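Long-range contacts in angiopoietin-related protein 3 (Homo sapiens, PDB 6EUA), which raises plasma triglycerides by inhibiting lipoprotein lipase and, through the fibrinogen-like domain described here, mediates endothelial cell adhesion: residues 99-104 with 213-218; 51-56 with 79-84; 64-69 with 148-153. All coordinates share one frame; numbering follows the deposited sequence.

All three contacts lie within the fibrinogen C-terminal domain. Contacts 1 and 2 meet in its large antiparallel sheet, their centres about 10 Å apart: strand 213-220 runs between strands 96-104 and 47-55, and strand 80-81 pairs with the far side of strand 47-55. Contact 3 sits at the periphery, its centre about 14 Å from that of contact 2 and 21 Å from that of contact 1. It touches contact 2 where Y69 O receives W81 NE1 and L84 N. Along the chain contact 2 closes before contact 1 opens, while contact 3 interleaves with both. Strand 213-220, late in the chain, thus enters the sheet between strands that come much earlier in the sequence.

Contact 1: 99-104 with 213-218; sequences RIELED and STKMLI
E101 and K215 face each other as a hydrogen-bonded pair of two antiparallel strands, their side chains lying side by side and pointing the same way. From E101 the CB passes K215 CB at 4.1 Å, and the chain runs extended, with CG anti to the carbonyl carbon (chi1 -76°). E101 CD lies 4.3 Å from L217 CD1. At the tip the two oxygens part: OE1 rests 3.7 Å from K215 CD, while OE2 accepts from both NE and NH2 of R99, each at 2.8 Å. The arginine grips side-on, with that oxygen near its guanidinium plane. An alanine in place of E101 would probably leave R99 NE and NH2 without their carboxylate mate and the guanidinium less firmly held, and uncover the aliphatic part of K215. The lysine's ammonium reaches past the glutamate to a salt bridge with D42. S213 OG donates to E103 OE2 at 3.0 Å, approaching from above the carboxylate plane. The other side is mainly apolar: L102 CD2 meets the T214 methyl CG2 at 3.9 Å, and I100 CD1 approaches M216 CE, as suits residues turned to the buried interior. T214 OG1 is satisfied by Q53 OE1. Six backbone bonds fix the register. The contact thus sets charged and polar pairs on the face of E101 and K215, beside buried L217, against mostly hydrocarbon on the face of I100 and L102.

Contact 2: 51-56 with 79-84; sequences LIQHRI and EFWLGL
Strand 80-81 forms a short antiparallel pairing with strand 47-55, a buried contact beside helix 84-91 in the large sheet of the fibrinogen-like domain. H54 and F80 form its hydrogen-bonded pair, joined by H54 N to F80 O and F80 N to H54 O, both 3.1 Å. Two residues on, past the non-hydrogen-bonded pair Q53 and W81, L82 N bonds to I52 O. On the opposite edge of strand 47-55, I52 and Q53 both face M216, a classic beta bulge. The F80 ring lies along one face of the pairing: its CG, between the backbone N and the carbonyl carbon (chi1 77°), sets one ring face against H54 N. F80 CZ meets L51 O at the ring edge, 3.3 Å away, and L51 CG at 3.7 Å; H54 CB touches CE1. A flat apolar ring suits this place, lying against several strand residues. On the other face, the aliphatic part of Q53 crosses W81 at about a right angle, CB lying 3.8 Å from CE3. The Q53 amide goes on to T214 and N181. E79 OE2 takes I56 N at 2.6 Å through the anti lone pair, and also accepts from D57 N and G58 N. OE1 accepts from Q60 N and S59 OG, so E79 bonds the turn after strand 47-55 with both oxygens; these donors would be expected to stabilise its buried charge.

Contact 3: 64-69 with 148-153; sequences ETWENY and FSTWDH
D152 OD1 is gripped by two donors, W66 N and T150 OG1, each at 2.8 Å. The backbone N-H comes in on the syn lone pair, whereas the threonine hydroxyl lies nearly along the C-O axis. A short carboxylate suits D152, within the type I turn from T150 to H153: with its CG between the backbone N and the carbonyl carbon (chi1 66°), it reaches the first turn of helix 66-71. The other oxygen, OD2, accepts from a water that in turn receives E67 N. T65, at the N-cap, accepts a weak bond from N68 N at its OG1; D152, bonded to W66 N, probably supplements this cap from across the contact. W66 offers the broad aromatic surface. Its CG is anti to the backbone N (chi1 179°), which directs the indole across the turn, where H153 lies over one face in a face-to-face stack. The six-membered ring and the imidazole have centroids 3.7 Å apart and planes inclined by 14°. The indole's edge meets T150 OG1 and F148 O, and its CZ3 touches F148 CD2 at 3.9 Å. F148 CZ packs on Y69 CD2 at 3.6 Å, the two rings inclined obliquely, while the T150 methyl CG2 lies 3.5 Å from Y69 CD1. T150 thus serves both sides, its hydroxyl steadying D152 and its methyl filling in beside the tyrosine. Y69 OH bonds to F62 O, and N124, an N-glycosylation site bare in this structure, touches W66 and H153. The carboxylate next to the positive end of the helix dipole is likely to gain electrostatic stabilisation, and this polar cap and the aromatic packing tie the helix to the 150-153 turn.

Contact 1: 99-104 with 213-218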
loop_
_atom_site.group_PDB
_atom_site.type_symbol
_atom_site.label_atom_id
_atom_site.label_comp_id
_atom_site.label_asym_id
_atom_site.label_seq_id
_atom_site.Cartn_x
_atom_site.Cartn_y
_atom_site.Cartn_z
ATOM N N ARG A 99 -12.034 18.542 3.128
ATOM C CA ARG A 99 -11.316 18.538 4.393
ATOM C C ARG A 99 -9.827 18.634 4.114
ATOM O O ARG A 99 -9.299 17.907 3.265
ATOM C CB ARG A 99 -11.625 17.290 5.219
ATOM C CG ARG A 99 -10.758 17.126 6.474
ATOM C CD ARG A 99 -11.309 16.029 7.360
ATOM N NE ARG A 99 -10.381 15.713 8.440
ATOM C CZ ARG A 99 -10.641 15.924 9.721
ATOM N NH1 ARG A 99 -11.807 16.453 10.066
ATOM N NH2 ARG A 99 -9.735 15.625 10.647
ATOM N N ILE A 100 -9.164 19.564 4.789
ATOM C CA ILE A 100 -7.719 19.728 4.685
ATOM C C ILE A 100 -7.126 19.328 6.025
ATOM O O ILE A 100 -7.536 19.840 7.071
ATOM C CB ILE A 100 -7.337 21.162 4.294
ATOM C CG1 ILE A 100 -7.727 21.418 2.831
ATOM C CG2 ILE A 100 -5.845 21.415 4.532
ATOM C CD1 ILE A 100 -7.536 22.853 2.381
ATOM N N GLU A 101 -6.191 18.389 5.995
ATOM C CA GLU A 101 -5.516 17.905 7.190
ATOM C C GLU A 101 -4.051 18.268 7.061
ATOM O O GLU A 101 -3.398 17.907 6.076
ATOM C CB GLU A 101 -5.683 16.397 7.358
ATOM C CG GLU A 101 -7.047 15.981 7.851
ATOM C CD GLU A 101 -7.077 14.542 8.333
ATOM O OE1 GLU A 101 -6.092 13.806 8.084
ATOM O OE2 GLU A 101 -8.089 14.150 8.955
ATOM N N LEU A 102 -3.553 19.017 8.030
ATOM C CA LEU A 102 -2.159 19.400 8.070
ATOM C C LEU A 102 -1.539 18.802 9.320
ATOM O O LEU A 102 -2.183 18.717 10.370
ATOM C CB LEU A 102 -2.001 20.928 8.062
ATOM C CG LEU A 102 -2.840 21.731 7.062
ATOM C CD1 LEU A 102 -2.819 23.213 7.455
ATOM C CD2 LEU A 102 -2.321 21.549 5.648
ATOM N N GLU A 103 -0.292 18.379 9.204
ATOM C CA GLU A 103 0.486 17.944 10.350
ATOM C C GLU A 103 1.772 18.750 10.330
ATOM O O GLU A 103 2.425 18.848 9.287
ATOM C CB GLU A 103 0.747 16.434 10.290
ATOM C CG GLU A 103 2.001 15.973 10.994
ATOM C CD GLU A 103 2.181 14.462 10.937
ATOM O OE1 GLU A 103 1.553 13.751 11.752
ATOM O OE2 GLU A 103 2.947 13.987 10.069
ATOM N N ASP A 104 2.108 19.370 11.458
ATOM C CA ASP A 104 3.297 20.206 11.512
ATOM C C ASP A 104 4.504 19.334 11.855
ATOM O O ASP A 104 4.403 18.108 11.953
ATOM C CB ASP A 104 3.091 21.353 12.495
ATOM C CG ASP A 104 2.730 20.875 13.888
ATOM O OD1 ASP A 104 3.555 20.169 14.509
ATOM O OD2 ASP A 104 1.630 21.226 14.368
ATOM N N SER A 213 3.255 17.506 6.397
ATOM C CA SER A 213 2.496 16.560 5.593
ATOM C C SER A 213 1.081 17.093 5.430
ATOM O O SER A 213 0.559 17.779 6.314
ATOM C CB SER A 213 2.502 15.153 6.220
ATOM O OG SER A 213 1.853 15.140 7.478
ATOM N N THR A 214 0.479 16.815 4.271
ATOM C CA THR A 214 -0.853 17.310 3.956
ATOM C C THR A 214 -1.728 16.182 3.432
ATOM O O THR A 214 -1.241 15.241 2.802
ATOM C CB THR A 214 -0.828 18.453 2.885
ATOM O OG1 THR A 214 -0.387 17.939 1.609
ATOM C CG2 THR A 214 0.085 19.598 3.331
ATOM N N LYS A 215 -3.030 16.301 3.688
ATOM C CA LYS A 215 -4.048 15.524 3.000
ATOM C C LYS A 215 -5.155 16.470 2.573
ATOM O O LYS A 215 -5.536 17.368 3.329
ATOM C CB LYS A 215 -4.660 14.433 3.885
ATOM C CG LYS A 215 -3.792 13.199 4.126
ATOM C CD LYS A 215 -4.452 12.311 5.167
ATOM C CE LYS A 215 -3.604 11.100 5.522
ATOM N NZ LYS A 215 -4.440 9.933 5.913
ATOM N N MET A 216 -5.686 16.253 1.376
ATOM C CA MET A 216 -6.915 16.895 0.930
ATOM C C MET A 216 -7.936 15.806 0.637
ATOM O O MET A 216 -7.644 14.867 -0.112
ATOM C CB MET A 216 -6.661 17.775 -0.298
ATOM C CG MET A 216 -5.491 18.751 -0.084
ATOM S SD MET A 216 -5.244 19.895 -1.460
ATOM C CE MET A 216 -6.800 20.771 -1.397
ATOM N N LEU A 217 -9.126 15.928 1.238
ATOM C CA LEU A 217 -10.138 14.878 1.210
ATOM C C LEU A 217 -11.509 15.457 0.878
ATOM O O LEU A 217 -11.881 16.504 1.406
ATOM C CB LEU A 217 -10.214 14.158 2.565
ATOM C CG LEU A 217 -8.924 13.434 2.962
ATOM C CD1 LEU A 217 -8.375 13.991 4.266
ATOM C CD2 LEU A 217 -9.159 11.931 3.038
ATOM N N ILE A 218 -12.290 14.744 0.057
ATOM C CA ILE A 218 -13.627 15.212 -0.308
ATOM C C ILE A 218 -14.665 14.122 -0.076
ATOM O O ILE A 218 -14.358 12.925 -0.089
ATOM C CB ILE A 218 -13.703 15.701 -1.775
ATOM C CG1 ILE A 218 -13.601 14.523 -2.755
ATOM C CG2 ILE A 218 -12.628 16.748 -2.046
ATOM C CD1 ILE A 218 -13.643 14.966 -4.226
HETATM O O HOH W 1 -1.937 15.589 7.044
#

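Contact 2: 51-56 with 79-84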
loop_
_atom_site.group_PDB
_atom_site.type_symbol
_atom_site.label_atom_id
_atom_site.label_comp_id
_atom_site.label_asym_id
_atom_site.label_seq_id
_atom_site.Cartn_x
_atom_site.Cartn_y
_atom_site.Cartn_z
ATOM N N LEU A 51 -9.575 10.568 -0.944
ATOM C CA LEU A 51 -8.333 11.326 -0.800
ATOM C C LEU A 51 -7.888 11.827 -2.170
ATOM O O LEU A 51 -7.655 11.020 -3.073
ATOM C CB LEU A 51 -7.244 10.457 -0.171
ATOM C CG LEU A 51 -5.856 11.034 0.125
ATOM C CD1 LEU A 51 -5.936 12.249 1.074
ATOM C CD2 LEU A 51 -4.981 9.963 0.742
ATOM N N ILE A 52 -7.776 13.148 -2.346
ATOM C CA ILE A 52 -7.387 13.690 -3.646
ATOM C C ILE A 52 -5.958 14.229 -3.668
ATOM O O ILE A 52 -5.414 14.434 -4.764
ATOM C CB ILE A 52 -8.375 14.768 -4.140
ATOM C CG1 ILE A 52 -8.384 15.980 -3.195
ATOM C CG2 ILE A 52 -9.782 14.159 -4.296
ATOM C CD1 ILE A 52 -8.942 17.250 -3.835
ATOM N N GLN A 53 -5.326 14.439 -2.512
ATOM C CA GLN A 53 -3.951 14.911 -2.467
ATOM C C GLN A 53 -3.314 14.373 -1.192
ATOM O O GLN A 53 -3.958 14.333 -0.141
ATOM C CB GLN A 53 -3.873 16.452 -2.503
ATOM C CG GLN A 53 -2.445 17.030 -2.524
ATOM C CD GLN A 53 -1.934 17.494 -1.167
ATOM O OE1 GLN A 53 -2.217 16.885 -0.134
ATOM N NE2 GLN A 53 -1.148 18.564 -1.170
ATOM N N HIS A 54 -2.040 13.999 -1.277
ATOM C CA HIS A 54 -1.324 13.471 -0.120
ATOM C C HIS A 54 0.146 13.820 -0.246
ATOM O O HIS A 54 0.772 13.493 -1.260
ATOM C CB HIS A 54 -1.484 11.950 0.000
ATOM C CG HIS A 54 -1.137 11.415 1.353
ATOM N ND1 HIS A 54 -0.844 12.234 2.423
ATOM C CD2 HIS A 54 -1.027 10.145 1.813
ATOM C CE1 HIS A 54 -0.577 11.492 3.486
ATOM N NE2 HIS A 54 -0.678 10.221 3.140
ATOM N N ARG A 55 0.698 14.478 0.775
ATOM C CA ARG A 55 2.115 14.794 0.792
ATOM C C ARG A 55 2.678 14.392 2.145
ATOM O O ARG A 55 2.020 14.573 3.168
ATOM C CB ARG A 55 2.338 16.272 0.512
ATOM C CG ARG A 55 2.138 16.671 -0.947
ATOM C CD ARG A 55 2.586 18.099 -1.064
ATOM N NE ARG A 55 3.941 18.212 -1.584
ATOM C CZ ARG A 55 4.440 19.328 -2.102
ATOM N NH1 ARG A 55 3.717 20.445 -2.112
ATOM N NH2 ARG A 55 5.675 19.334 -2.562
ATOM N N ILE A 56 3.891 13.840 2.144
ATOM C CA ILE A 56 4.451 13.168 3.315
ATOM C C ILE A 56 5.813 13.755 3.636
ATOM O O ILE A 56 6.033 14.262 4.740
ATOM C CB ILE A 56 4.566 11.647 3.079
ATOM C CG1 ILE A 56 3.196 10.996 3.037
ATOM C CG2 ILE A 56 5.430 11.015 4.140
ATOM C CD1 ILE A 56 3.233 9.607 2.398
ATOM N N GLU A 79 2.791 9.794 -1.972
ATOM C CA GLU A 79 2.462 11.164 -2.331
ATOM C C GLU A 79 1.893 11.207 -3.742
ATOM O O GLU A 79 2.470 10.624 -4.661
ATOM C CB GLU A 79 3.689 12.064 -2.227
ATOM C CG GLU A 79 4.429 12.004 -0.909
ATOM C CD GLU A 79 5.513 13.075 -0.847
ATOM O OE1 GLU A 79 6.343 13.123 -1.780
ATOM O OE2 GLU A 79 5.494 13.900 0.092
ATOM N N PHE A 80 0.768 11.904 -3.911
ATOM C CA PHE A 80 0.093 11.912 -5.199
ATOM C C PHE A 80 -0.845 13.107 -5.283
ATOM O O PHE A 80 -1.214 13.723 -4.277
ATOM C CB PHE A 80 -0.707 10.619 -5.436
ATOM C CG PHE A 80 -1.998 10.579 -4.689
ATOM C CD1 PHE A 80 -2.046 10.073 -3.401
ATOM C CD2 PHE A 80 -3.168 11.077 -5.261
ATOM C CE1 PHE A 80 -3.244 10.053 -2.692
ATOM C CE2 PHE A 80 -4.358 11.070 -4.561
ATOM C CZ PHE A 80 -4.399 10.554 -3.269
ATOM N N TRP A 81 -1.277 13.370 -6.516
ATOM C CA TRP A 81 -2.341 14.310 -6.843
ATOM C C TRP A 81 -3.310 13.587 -7.766
ATOM O O TRP A 81 -2.895 13.061 -8.803
ATOM C CB TRP A 81 -1.773 15.548 -7.530
ATOM C CG TRP A 81 -2.835 16.419 -8.115
ATOM C CD1 TRP A 81 -3.229 16.477 -9.418
ATOM C CD2 TRP A 81 -3.635 17.368 -7.408
ATOM N NE1 TRP A 81 -4.227 17.408 -9.566
ATOM C CE2 TRP A 81 -4.489 17.978 -8.346
ATOM C CE3 TRP A 81 -3.708 17.767 -6.068
ATOM C CZ2 TRP A 81 -5.398 18.968 -7.994
ATOM C CZ3 TRP A 81 -4.625 18.745 -5.720
ATOM C CH2 TRP A 81 -5.456 19.332 -6.682
ATOM N N LEU A 82 -4.586 13.530 -7.387
ATOM C CA LEU A 82 -5.491 12.620 -8.086
ATOM C C LEU A 82 -5.676 13.015 -9.555
ATOM O O LEU A 82 -5.755 12.145 -10.434
ATOM C CB LEU A 82 -6.832 12.565 -7.372
ATOM C CG LEU A 82 -7.830 11.612 -8.051
ATOM C CD1 LEU A 82 -7.300 10.171 -8.073
ATOM C CD2 LEU A 82 -9.177 11.681 -7.339
ATOM N N GLY A 83 -5.718 14.315 -9.843
ATOM C CA GLY A 83 -5.987 14.768 -11.231
ATOM C C GLY A 83 -7.268 15.565 -11.250
ATOM O O GLY A 83 -8.313 15.134 -10.752
ATOM N N LEU A 84 -7.188 16.785 -11.804
ATOM C CA LEU A 84 -8.350 17.675 -11.825
ATOM C C LEU A 84 -9.508 17.057 -12.603
ATOM O O LEU A 84 -10.670 17.141 -12.179
ATOM C CB LEU A 84 -7.969 19.034 -12.414
ATOM C CG LEU A 84 -7.121 19.892 -11.467
ATOM C CD1 LEU A 84 -6.488 21.121 -12.165
ATOM C CD2 LEU A 84 -7.953 20.326 -10.266
HETATM O O HOH W 2 5.872 15.944 -2.056
#

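Contact 3: 64-69 with 148-153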
loop_
_atom_site.group_PDB
_atom_site.type_symbol
_atom_site.label_atom_id
_atom_site.label_comp_id
_atom_site.label_asym_id
_atom_site.label_seq_id
_atom_site.Cartn_x
_atom_site.Cartn_y
_atom_site.Cartn_z
ATOM N N GLU A 64 4.509 20.282 -11.341
ATOM C CA GLU A 64 4.180 19.514 -12.530
ATOM C C GLU A 64 3.447 20.375 -13.552
ATOM O O GLU A 64 2.989 21.492 -13.273
ATOM C CB GLU A 64 3.333 18.291 -12.156
ATOM C CG GLU A 64 4.150 17.076 -11.748
ATOM C CD GLU A 64 4.850 16.415 -12.929
ATOM O OE1 GLU A 64 5.687 15.521 -12.688
ATOM O OE2 GLU A 64 4.569 16.778 -14.099
ATOM N N THR A 65 3.337 19.820 -14.754
ATOM C CA THR A 65 2.697 20.486 -15.872
ATOM C C THR A 65 1.191 20.538 -15.668
ATOM O O THR A 65 0.610 19.806 -14.846
ATOM C CB THR A 65 2.976 19.743 -17.177
ATOM O OG1 THR A 65 2.854 18.328 -16.958
ATOM C CG2 THR A 65 4.376 20.051 -17.668
ATOM N N TRP A 66 0.557 21.392 -16.474
ATOM C CA TRP A 66 -0.899 21.443 -16.528
ATOM C C TRP A 66 -1.484 20.077 -16.874
ATOM O O TRP A 66 -2.437 19.619 -16.231
ATOM C CB TRP A 66 -1.350 22.502 -17.540
ATOM C CG TRP A 66 -2.839 22.608 -17.689
ATOM C CD1 TRP A 66 -3.606 22.049 -18.668
ATOM C CD2 TRP A 66 -3.744 23.311 -16.826
ATOM N NE1 TRP A 66 -4.931 22.359 -18.470
ATOM C CE2 TRP A 66 -5.041 23.137 -17.348
ATOM C CE3 TRP A 66 -3.582 24.075 -15.666
ATOM C CZ2 TRP A 66 -6.167 23.695 -16.751
ATOM C CZ3 TRP A 66 -4.705 24.635 -15.076
ATOM C CH2 TRP A 66 -5.979 24.440 -15.619
ATOM N N GLU A 67 -0.926 19.399 -17.881
ATOM C CA GLU A 67 -1.496 18.109 -18.259
ATOM C C GLU A 67 -1.459 17.135 -17.087
ATOM O O GLU A 67 -2.456 16.467 -16.789
ATOM C CB GLU A 67 -0.766 17.525 -19.468
ATOM C CG GLU A 67 -1.013 18.275 -20.779
ATOM C CD GLU A 67 -2.472 18.256 -21.221
ATOM O OE1 GLU A 67 -3.129 19.327 -21.195
ATOM O OE2 GLU A 67 -2.955 17.169 -21.606
ATOM N N ASN A 68 -0.328 17.078 -16.384
ATOM C CA ASN A 68 -0.210 16.162 -15.260
ATOM C C ASN A 68 -1.085 16.574 -14.081
ATOM O O ASN A 68 -1.645 15.696 -13.400
ATOM C CB ASN A 68 1.261 16.036 -14.876
ATOM C CG ASN A 68 2.005 15.077 -15.800
ATOM O OD1 ASN A 68 1.384 14.267 -16.491
ATOM N ND2 ASN A 68 3.324 15.201 -15.857
ATOM N N TYR A 69 -1.243 17.882 -13.822
ATOM C CA TYR A 69 -2.205 18.266 -12.793
ATOM C C TYR A 69 -3.631 17.936 -13.225
ATOM O O TYR A 69 -4.488 17.663 -12.367
ATOM C CB TYR A 69 -2.055 19.747 -12.425
ATOM C CG TYR A 69 -1.163 19.961 -11.209
ATOM C CD1 TYR A 69 0.157 20.385 -11.362
ATOM C CD2 TYR A 69 -1.628 19.712 -9.913
ATOM C CE1 TYR A 69 0.992 20.559 -10.268
ATOM C CE2 TYR A 69 -0.798 19.894 -8.801
ATOM C CZ TYR A 69 0.514 20.316 -8.989
ATOM O OH TYR A 69 1.350 20.506 -7.903
ATOM N N PHE A 148 -7.318 27.705 -11.026
ATOM C CA PHE A 148 -6.141 26.850 -10.951
ATOM C C PHE A 148 -5.097 27.260 -11.980
ATOM O O PHE A 148 -5.427 27.591 -13.122
ATOM C CB PHE A 148 -6.529 25.395 -11.186
ATOM C CG PHE A 148 -5.594 24.405 -10.556
ATOM C CD1 PHE A 148 -5.770 24.018 -9.227
ATOM C CD2 PHE A 148 -4.555 23.846 -11.287
ATOM C CE1 PHE A 148 -4.924 23.087 -8.637
ATOM C CE2 PHE A 148 -3.698 22.913 -10.699
ATOM C CZ PHE A 148 -3.891 22.523 -9.377
ATOM N N SER A 149 -3.831 27.208 -11.576
ATOM C CA SER A 149 -2.725 27.534 -12.462
ATOM C C SER A 149 -1.542 26.623 -12.164
ATOM O O SER A 149 -1.335 26.210 -11.018
ATOM C CB SER A 149 -2.307 29.001 -12.307
ATOM O OG SER A 149 -3.335 29.853 -12.781
ATOM N N THR A 150 -0.761 26.331 -13.205
ATOM C CA THR A 150 0.491 25.585 -13.102
ATOM C C THR A 150 1.633 26.434 -13.666
ATOM O O THR A 150 1.420 27.546 -14.153
ATOM C CB THR A 150 0.384 24.242 -13.829
ATOM O OG1 THR A 150 -0.013 24.468 -15.187
ATOM C CG2 THR A 150 -0.640 23.346 -13.141
ATOM N N TRP A 151 2.867 25.908 -13.588
ATOM C CA TRP A 151 4.022 26.696 -14.030
ATOM C C TRP A 151 3.975 26.972 -15.523
ATOM O O TRP A 151 4.515 27.985 -15.984
ATOM C CB TRP A 151 5.340 25.997 -13.664
ATOM C CG TRP A 151 5.679 24.776 -14.490
ATOM C CD1 TRP A 151 5.430 23.469 -14.161
ATOM C CD2 TRP A 151 6.351 24.739 -15.768
ATOM N NE1 TRP A 151 5.895 22.630 -15.147
ATOM C CE2 TRP A 151 6.456 23.380 -16.145
ATOM C CE3 TRP A 151 6.859 25.717 -16.625
ATOM C CZ2 TRP A 151 7.054 22.977 -17.336
ATOM C CZ3 TRP A 151 7.448 25.318 -17.816
ATOM C CH2 TRP A 151 7.536 23.952 -18.163
ATOM N N ASP A 152 3.334 26.091 -16.290
ATOM C CA ASP A 152 3.206 26.254 -17.731
ATOM C C ASP A 152 1.798 26.654 -18.146
ATOM O O ASP A 152 1.475 26.615 -19.335
ATOM C CB ASP A 152 3.626 24.968 -18.450
ATOM C CG ASP A 152 2.690 23.779 -18.168
ATOM O OD1 ASP A 152 1.888 23.800 -17.199
ATOM O OD2 ASP A 152 2.778 22.789 -18.929
ATOM N N HIS A 153 0.955 27.052 -17.194
ATOM C CA HIS A 153 -0.436 27.354 -17.500
ATOM C C HIS A 153 -0.916 28.372 -16.462
ATOM O O HIS A 153 -1.614 28.046 -15.498
ATOM C CB HIS A 153 -1.289 26.085 -17.503
ATOM C CG HIS A 153 -2.610 26.238 -18.189
ATOM N ND1 HIS A 153 -3.688 26.854 -17.590
ATOM C CD2 HIS A 153 -3.039 25.830 -19.407
ATOM C CE1 HIS A 153 -4.721 26.827 -18.413
ATOM N NE2 HIS A 153 -4.352 26.213 -19.524
HETATM O O HOH W 3 3.227 23.570 -11.521
HETATM O O HOH W 4 0.723 20.938 -19.746
#